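Local coordinates for protein alkaline serine protease (Thermobifida fusca, PDB 2PFE) that probably cleaves proteins as a secreted serine endopeptidase of the chymotrypsin-like (S1) family, with the chain here being its two-barrel protease domain, at residues Pro56-Gly61 and Phe168-Asn173; Thr129-Cys134 and Gly142-Gly147. One frame throughout, in Å; residues are numbered along the deposited sequence.

Contact 1: residues Pro56-Gly61 and Phe168-Asn173; sequences PGRDMG and FFQPIN
D59, which packs against Q170, carries a polar atom gripped twice: its OD2 is hydrogen-bonded to both H35 ND1 and S155 OG. D59 and H35 are predicted members of the charge relay system. The backbone of D59 meets the side chain of Q170. The carbonyl oxygen D59 O lies 3.2 Å from Q170 CG and 3.3 Å from Q170 CB. Q170 CG is roughly anti to its backbone N (chi1 157°). The chain then bends at chi2 (66°), which brings the amide up against both R58 and M60. The R58 and Q170 side chains cross at about a right angle, and the guanidinium and amide planes are 34° apart. M60 fits beside them. Its CB is 3.9 Å from Q170 CG, and its CE comes to 3.3 Å from Q170 CD. The same methyl sits over one face of the R58 guanidinium, 3.4 Å above the plane and toward the rim. Beyond this group, M60 and R58 also rest on helix 172-179. The contact joins the loop leading into strand 60-65 of the first barrel to strand 164-171 of the second. The two bonds at D59 OD2 would orient the carboxylate toward H35, while Q170 packs against the backbone of the same residue.

Contact 2: residues Thr129-Cys134 and Gly142-Gly147; sequences TRTTAC and GPWLTG
An ST turn at the end of strand 128-131 sets T131 and A133 against the indole of W144, inside the second barrel. T131 OG1 accepts a hydrogen bond from A133 N at 3.1 Å, with an angle of 147° at the hydrogen. It also makes a weak hydrogen bond to T167 O, so this buried hydroxyl has two polar partners. The first torsion of T131 (chi1 85°) puts OG1 between its backbone N and carbonyl carbon, close enough to reach A133 N while still touching W144. The six-membered ring of the indole does the touching on the other side. T131 OG1 lies 3.3 Å from W144 CH2 and equally 3.3 Å from W144 CZ3, approaching obliquely. The methyl T131 CG2 packs 3.6 Å from W144 CZ3. A133 CB adds an apolar contact, 3.9 Å from W144 CH2. The T131 and W144 side chains come from opposite directions and meet in the barrel interior. The indole is tied down at its other end, where W144 NE1 is hydrogen-bonded to T154 OG1. T154 lines the pocket of the bound sulfonyl fluoride inhibitor, so W144 probably lies behind the wall of that pocket. C134, just after the turn, forms a disulfide with C161. Strands 128-131 and 143-146 are not neighbours in the closed sheet. They are three places apart, and W144 spans the space between them, also touching T167 of strand 164-171 and V97 and R99 of strand 96-101.

Contact 1 bridges the two barrels, while contact 2 lies inside the second. Their centres are 12 Å apart, and F169 joins them. F169 N and T129 O are 2.9 Å apart, a probable backbone hydrogen bond between neighbouring strands. F169 CB also packs 3.5 Å from W144 NE1, and the two rings meet at about 35°. Strand 149-157 serves both contacts: its consecutive residues T154 and S155 reach one contact each. Contact 1 holds the predicted acid of the active site, and contact 2 lies somewhat farther from S140. Between nearest side-chain atoms, S140 is about 7 Å from D59 and about 9 Å from W144. The bound inhibitor is about 6 and 7 Å from them.

Contact 1: residues Pro56-Gly61 and Phe168-Asn173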
ATOM      1  N   PRO A  56      -9.455  -5.641 -11.213  1.00  3.38           N
ATOM      2  CA  PRO A  56     -10.331  -4.641 -10.549  1.00  3.51           C
ATOM      3  C   PRO A  56     -11.357  -5.260  -9.581  1.00  3.37           C
ATOM      4  O   PRO A  56     -11.161  -6.384  -9.092  1.00  2.88           O
ATOM      5  CB  PRO A  56     -11.029  -3.966 -11.729  1.00  3.27           C
ATOM      6  CG  PRO A  56     -11.113  -5.072 -12.794  1.00  3.73           C
ATOM      7  CD  PRO A  56      -9.812  -5.835 -12.635  1.00  2.65           C
ATOM      8  N   GLY A  57     -12.444  -4.545  -9.314  1.00  3.02           N
ATOM      9  CA  GLY A  57     -13.396  -4.964  -8.289  1.00  3.67           C
ATOM     10  C   GLY A  57     -12.919  -4.521  -6.922  1.00  4.13           C
ATOM     11  O   GLY A  57     -13.574  -3.709  -6.244  1.00  4.25           O
ATOM     12  N   ARG A  58     -11.787  -5.083  -6.499  1.00  3.57           N
ATOM     13  CA  ARG A  58     -11.019  -4.547  -5.370  1.00  4.44           C
ATOM     14  C   ARG A  58      -9.685  -4.039  -5.918  1.00  3.73           C
ATOM     15  O   ARG A  58      -9.493  -4.007  -7.131  1.00  3.47           O
ATOM     16  CB  ARG A  58     -10.835  -5.597  -4.267  1.00  5.13           C
ATOM     17  CG  ARG A  58     -12.131  -6.151  -3.622  1.00  8.78           C
ATOM     18  CD  ARG A  58     -12.854  -5.091  -2.742  1.00 15.90           C
ATOM     19  NE  ARG A  58     -13.281  -5.623  -1.441  1.00 19.39           N
ATOM     20  CZ  ARG A  58     -12.914  -5.143  -0.242  1.00 18.75           C
ATOM     21  NH1 ARG A  58     -12.130  -4.060  -0.114  1.00 18.03           N
ATOM     22  NH2 ARG A  58     -13.365  -5.739   0.851  1.00 20.03           N
ATOM     23  N   ASP A  59      -8.780  -3.621  -5.036  1.00  3.89           N
ATOM     24  CA  ASP A  59      -7.434  -3.246  -5.479  1.00  3.97           C
ATOM     25  C   ASP A  59      -6.398  -3.643  -4.435  1.00  3.85           C
ATOM     26  O   ASP A  59      -5.759  -2.791  -3.771  1.00  4.50           O
ATOM     27  CB  ASP A  59      -7.331  -1.763  -5.872  1.00  3.64           C
ATOM     28  CG  ASP A  59      -6.037  -1.455  -6.618  1.00  4.99           C
ATOM     29  OD1 ASP A  59      -5.259  -2.403  -6.885  1.00  4.86           O
ATOM     30  OD2 ASP A  59      -5.787  -0.281  -6.959  1.00  4.59           O
ATOM     31  N   MET A  60      -6.261  -4.958  -4.285  1.00  4.33           N
ATOM     32  CA  MET A  60      -5.506  -5.546  -3.202  1.00  4.84           C
ATOM     33  C   MET A  60      -4.619  -6.687  -3.708  1.00  3.74           C
ATOM     34  O   MET A  60      -5.029  -7.473  -4.576  1.00  3.23           O
ATOM     35  CB  MET A  60      -6.460  -6.056  -2.122  1.00  5.28           C
ATOM     36  CG  MET A  60      -7.478  -7.073  -2.598  1.00  4.96           C
ATOM     37  SD  MET A  60      -8.567  -7.547  -1.265  1.00  8.27           S
ATOM     38  CE  MET A  60      -9.457  -6.098  -0.830  1.00 13.55           C
ATOM     39  N   GLY A  61      -3.435  -6.802  -3.120  1.00  3.52           N
ATOM     40  CA  GLY A  61      -2.471  -7.803  -3.543  1.00  3.48           C
ATOM     41  C   GLY A  61      -1.412  -7.996  -2.494  1.00  3.58           C
ATOM     42  O   GLY A  61      -1.319  -7.211  -1.526  1.00  3.68           O
ATOM     43  N   PHE A 168      -7.174   7.722  -3.331  1.00  4.42           N
ATOM     44  CA  PHE A 168      -7.964   6.614  -2.817  1.00  3.03           C
ATOM     45  C   PHE A 168      -7.037   5.523  -2.284  1.00  3.21           C
ATOM     46  O   PHE A 168      -6.046   5.177  -2.934  1.00  4.20           O
ATOM     47  CB  PHE A 168      -8.850   6.040  -3.932  1.00  3.48           C
ATOM     48  CG  PHE A 168      -9.867   6.999  -4.422  1.00  4.15           C
ATOM     49  CD1 PHE A 168      -9.603   7.857  -5.487  1.00  6.71           C
ATOM     50  CD2 PHE A 168     -11.093   7.059  -3.800  1.00  4.34           C
ATOM     51  CE1 PHE A 168     -10.594   8.761  -5.932  1.00  8.12           C
ATOM     52  CE2 PHE A 168     -12.086   7.935  -4.234  1.00  6.10           C
ATOM     53  CZ  PHE A 168     -11.839   8.790  -5.272  1.00  5.90           C
ATOM     54  N   PHE A 169      -7.404   4.942  -1.149  1.00  3.38           N
ATOM     55  CA  PHE A 169      -6.737   3.749  -0.655  1.00  3.79           C
ATOM     56  C   PHE A 169      -7.648   2.528  -0.521  1.00  4.92           C
ATOM     57  O   PHE A 169      -8.831   2.659  -0.233  1.00  4.30           O
ATOM     58  CB  PHE A 169      -5.886   4.029   0.611  1.00  2.85           C
ATOM     59  CG  PHE A 169      -6.646   4.274   1.901  1.00  3.29           C
ATOM     60  CD1 PHE A 169      -7.215   3.214   2.605  1.00  3.93           C
ATOM     61  CD2 PHE A 169      -6.653   5.557   2.491  1.00  3.41           C
ATOM     62  CE1 PHE A 169      -7.811   3.422   3.843  1.00  4.63           C
ATOM     63  CE2 PHE A 169      -7.244   5.773   3.721  1.00  4.11           C
ATOM     64  CZ  PHE A 169      -7.822   4.700   4.415  1.00  3.26           C
ATOM     65  N   GLN A 170      -7.037   1.362  -0.736  1.00  4.04           N
ATOM     66  CA  GLN A 170      -7.656   0.070  -0.459  1.00  3.52           C
ATOM     67  C   GLN A 170      -7.417  -0.192   1.026  1.00  4.35           C
ATOM     68  O   GLN A 170      -6.278  -0.306   1.440  1.00  3.75           O
ATOM     69  CB  GLN A 170      -6.960  -0.985  -1.339  1.00  4.33           C
ATOM     70  CG  GLN A 170      -7.059  -2.412  -0.853  1.00  3.41           C
ATOM     71  CD  GLN A 170      -8.487  -2.935  -0.880  1.00  4.25           C
ATOM     72  OE1 GLN A 170      -9.067  -3.263   0.163  1.00  6.94           O
ATOM     73  NE2 GLN A 170      -9.075  -2.990  -2.072  1.00  4.09           N
ATOM     74  N   PRO A 171      -8.480  -0.258   1.844  1.00  3.63           N
ATOM     75  CA  PRO A 171      -8.318  -0.553   3.270  1.00  4.74           C
ATOM     76  C   PRO A 171      -7.534  -1.852   3.517  1.00  4.37           C
ATOM     77  O   PRO A 171      -7.644  -2.829   2.746  1.00  4.41           O
ATOM     78  CB  PRO A 171      -9.766  -0.624   3.793  1.00  4.78           C
ATOM     79  CG  PRO A 171     -10.504   0.290   2.845  1.00  3.96           C
ATOM     80  CD  PRO A 171      -9.889  -0.009   1.496  1.00  4.31           C
ATOM     81  N   ILE A 172      -6.706  -1.827   4.554  1.00  4.21           N
ATOM     82  CA  ILE A 172      -5.767  -2.923   4.788  1.00  4.41           C
ATOM     83  C   ILE A 172      -6.408  -4.172   5.359  1.00  4.58           C
ATOM     84  O   ILE A 172      -6.044  -5.285   4.975  1.00  5.08           O
ATOM     85  CB  ILE A 172      -4.555  -2.486   5.645  1.00  3.79           C
ATOM     86  CG1 ILE A 172      -3.474  -3.579   5.704  1.00  4.40           C
ATOM     87  CG2 ILE A 172      -4.966  -2.076   7.065  1.00  5.32           C
ATOM     88  CD1 ILE A 172      -2.872  -3.948   4.353  1.00  6.05           C
ATOM     89  N   ASN A 173      -7.381  -4.008   6.245  1.00  5.13           N
ATOM     90  CA  ASN A 173      -7.957  -5.171   6.882  1.00  5.12           C
ATOM     91  C   ASN A 173      -8.654  -6.156   5.926  1.00  5.11           C
ATOM     92  O   ASN A 173      -8.476  -7.366   6.089  1.00  5.51           O
ATOM     93  CB  ASN A 173      -8.813  -4.770   8.082  1.00  5.51           C
ATOM     94  CG  ASN A 173      -7.973  -4.310   9.261  1.00  6.43           C
ATOM     95  OD1 ASN A 173      -6.805  -4.690   9.409  1.00  8.25           O
ATOM     96  ND2 ASN A 173      -8.557  -3.467  10.097  1.00  7.71           N
TER

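Contact 2: residues Thr129-Cys134 and Gly142-Gly147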
ATOM      1  N   THR A 129     -11.340   4.126   0.139  1.00  3.13           N
ATOM      2  CA  THR A 129     -11.440   5.287   1.011  1.00  3.22           C
ATOM      3  C   THR A 129     -10.808   6.492   0.336  1.00  3.61           C
ATOM      4  O   THR A 129      -9.646   6.426  -0.051  1.00  3.56           O
ATOM      5  CB  THR A 129     -10.735   5.005   2.350  1.00  3.09           C
ATOM      6  OG1 THR A 129     -11.397   3.906   2.988  1.00  4.01           O
ATOM      7  CG2 THR A 129     -10.782   6.234   3.274  1.00  3.93           C
ATOM      8  N   ARG A 130     -11.592   7.556   0.177  1.00  3.48           N
ATOM      9  CA  ARG A 130     -11.141   8.807  -0.434  1.00  3.03           C
ATOM     10  C   ARG A 130     -10.484   9.688   0.623  1.00  3.67           C
ATOM     11  O   ARG A 130     -11.009   9.827   1.743  1.00  3.40           O
ATOM     12  CB  ARG A 130     -12.326   9.534  -1.100  1.00  2.63           C
ATOM     13  CG  ARG A 130     -11.913  10.788  -1.779  1.00  4.80           C
ATOM     14  CD  ARG A 130     -13.095  11.448  -2.451  1.00  5.70           C
ATOM     15  NE  ARG A 130     -13.844  12.315  -1.529  1.00  9.64           N
ATOM     16  CZ  ARG A 130     -15.156  12.245  -1.300  1.00  8.94           C
ATOM     17  NH1 ARG A 130     -15.920  11.338  -1.900  1.00 10.10           N
ATOM     18  NH2 ARG A 130     -15.720  13.094  -0.459  1.00  8.84           N
ATOM     19  N   THR A 131      -9.338  10.269   0.279  1.00  3.24           N
ATOM     20  CA  THR A 131      -8.657  11.221   1.153  1.00  3.33           C
ATOM     21  C   THR A 131      -8.238  12.466   0.386  1.00  3.16           C
ATOM     22  O   THR A 131      -8.180  12.467  -0.841  1.00  3.48           O
ATOM     23  CB  THR A 131      -7.374  10.634   1.807  1.00  3.87           C
ATOM     24  OG1 THR A 131      -6.254  10.780   0.920  1.00  5.89           O
ATOM     25  CG2 THR A 131      -7.542   9.145   2.179  1.00  4.95           C
ATOM     26  N   THR A 132      -7.876  13.500   1.137  1.00  3.33           N
ATOM     27  CA  THR A 132      -7.350  14.712   0.551  1.00  3.95           C
ATOM     28  C   THR A 132      -5.832  14.717   0.346  1.00  4.64           C
ATOM     29  O   THR A 132      -5.308  15.739  -0.094  1.00  4.81           O
ATOM     30  CB  THR A 132      -7.663  15.916   1.431  1.00  3.73           C
ATOM     31  OG1 THR A 132      -7.031  15.728   2.713  1.00  4.02           O
ATOM     32  CG2 THR A 132      -9.192  16.142   1.568  1.00  4.84           C
ATOM     33  N   ALA A 133      -5.125  13.619   0.666  1.00  4.66           N
ATOM     34  CA  ALA A 133      -3.697  13.539   0.388  1.00  5.27           C
ATOM     35  C   ALA A 133      -3.416  13.401  -1.100  1.00  5.51           C
ATOM     36  O   ALA A 133      -4.257  12.880  -1.829  1.00  5.44           O
ATOM     37  CB  ALA A 133      -3.087  12.366   1.144  1.00  4.45           C
ATOM     38  N   CYS A 134      -2.250  13.870  -1.546  0.90  5.20           N
ATOM     39  CA  CYS A 134      -1.863  13.741  -2.954  0.90  5.83           C
ATOM     40  C   CYS A 134      -0.984  12.508  -3.167  0.90  5.41           C
ATOM     41  O   CYS A 134      -0.408  11.977  -2.217  0.90  5.66           O
ATOM     42  CB  CYS A 134      -1.111  14.986  -3.411  0.90  6.57           C
ATOM     43  SG  CYS A 134       0.474  15.239  -2.494  0.90  8.39           S
ATOM     44  N   GLY A 142       1.663   1.847  -1.690  1.00  2.83           N
ATOM     45  CA  GLY A 142       2.310   2.315  -0.475  1.00  4.36           C
ATOM     46  C   GLY A 142       1.355   2.417   0.697  1.00  3.82           C
ATOM     47  O   GLY A 142       0.145   2.507   0.525  1.00  3.98           O
ATOM     48  N   PRO A 143       1.900   2.436   1.909  1.00  3.72           N
ATOM     49  CA  PRO A 143       1.097   2.352   3.123  1.00  3.28           C
ATOM     50  C   PRO A 143       0.463   3.669   3.544  1.00  3.38           C
ATOM     51  O   PRO A 143       1.023   4.754   3.289  1.00  3.85           O
ATOM     52  CB  PRO A 143       2.138   1.957   4.175  1.00  4.24           C
ATOM     53  CG  PRO A 143       3.416   2.659   3.711  1.00  3.95           C
ATOM     54  CD  PRO A 143       3.347   2.479   2.198  1.00  3.18           C
ATOM     55  N   TRP A 144      -0.644   3.542   4.267  1.00  3.70           N
ATOM     56  CA  TRP A 144      -1.346   4.655   4.907  1.00  3.33           C
ATOM     57  C   TRP A 144      -1.369   4.376   6.390  1.00  3.52           C
ATOM     58  O   TRP A 144      -1.676   3.246   6.802  1.00  3.60           O
ATOM     59  CB  TRP A 144      -2.793   4.744   4.388  1.00  3.34           C
ATOM     60  CG  TRP A 144      -2.839   5.145   2.953  1.00  3.40           C
ATOM     61  CD1 TRP A 144      -2.471   4.385   1.887  1.00  4.11           C
ATOM     62  CD2 TRP A 144      -3.244   6.430   2.411  1.00  2.86           C
ATOM     63  NE1 TRP A 144      -2.603   5.103   0.716  1.00  4.17           N
ATOM     64  CE2 TRP A 144      -3.073   6.357   1.007  1.00  3.51           C
ATOM     65  CE3 TRP A 144      -3.703   7.632   2.981  1.00  2.99           C
ATOM     66  CZ2 TRP A 144      -3.387   7.413   0.150  1.00  3.73           C
ATOM     67  CZ3 TRP A 144      -3.984   8.713   2.125  1.00  3.84           C
ATOM     68  CH2 TRP A 144      -3.830   8.583   0.718  1.00  4.22           C
ATOM     69  N   LEU A 145      -1.041   5.397   7.171  1.00  3.75           N
ATOM     70  CA  LEU A 145      -0.994   5.322   8.631  1.00  4.02           C
ATOM     71  C   LEU A 145      -1.775   6.453   9.267  1.00  3.88           C
ATOM     72  O   LEU A 145      -1.728   7.617   8.810  1.00  4.49           O
ATOM     73  CB  LEU A 145       0.455   5.393   9.144  1.00  4.51           C
ATOM     74  CG  LEU A 145       1.375   4.200   8.897  1.00  4.91           C
ATOM     75  CD1 LEU A 145       2.817   4.634   9.145  1.00  6.38           C
ATOM     76  CD2 LEU A 145       0.982   3.030   9.760  1.00  8.05           C
ATOM     77  N   THR A 146      -2.520   6.106  10.303  1.00  3.79           N
ATOM     78  CA  THR A 146      -3.002   7.106  11.240  1.00  4.50           C
ATOM     79  C   THR A 146      -2.268   6.791  12.529  1.00  4.05           C
ATOM     80  O   THR A 146      -2.541   5.771  13.180  1.00  4.43           O
ATOM     81  CB  THR A 146      -4.527   7.054  11.416  1.00  4.58           C
ATOM     82  OG1 THR A 146      -5.142   7.319  10.146  1.00  4.46           O
ATOM     83  CG2 THR A 146      -4.975   8.108  12.434  1.00  3.80           C
ATOM     84  N   GLY A 147      -1.319   7.654  12.890  1.00  4.85           N
ATOM     85  CA  GLY A 147      -0.379   7.341  13.982  1.00  4.35           C
ATOM     86  C   GLY A 147       0.394   6.075  13.651  1.00  4.49           C
ATOM     87  O   GLY A 147       0.993   5.973  12.578  1.00  5.16           O
TER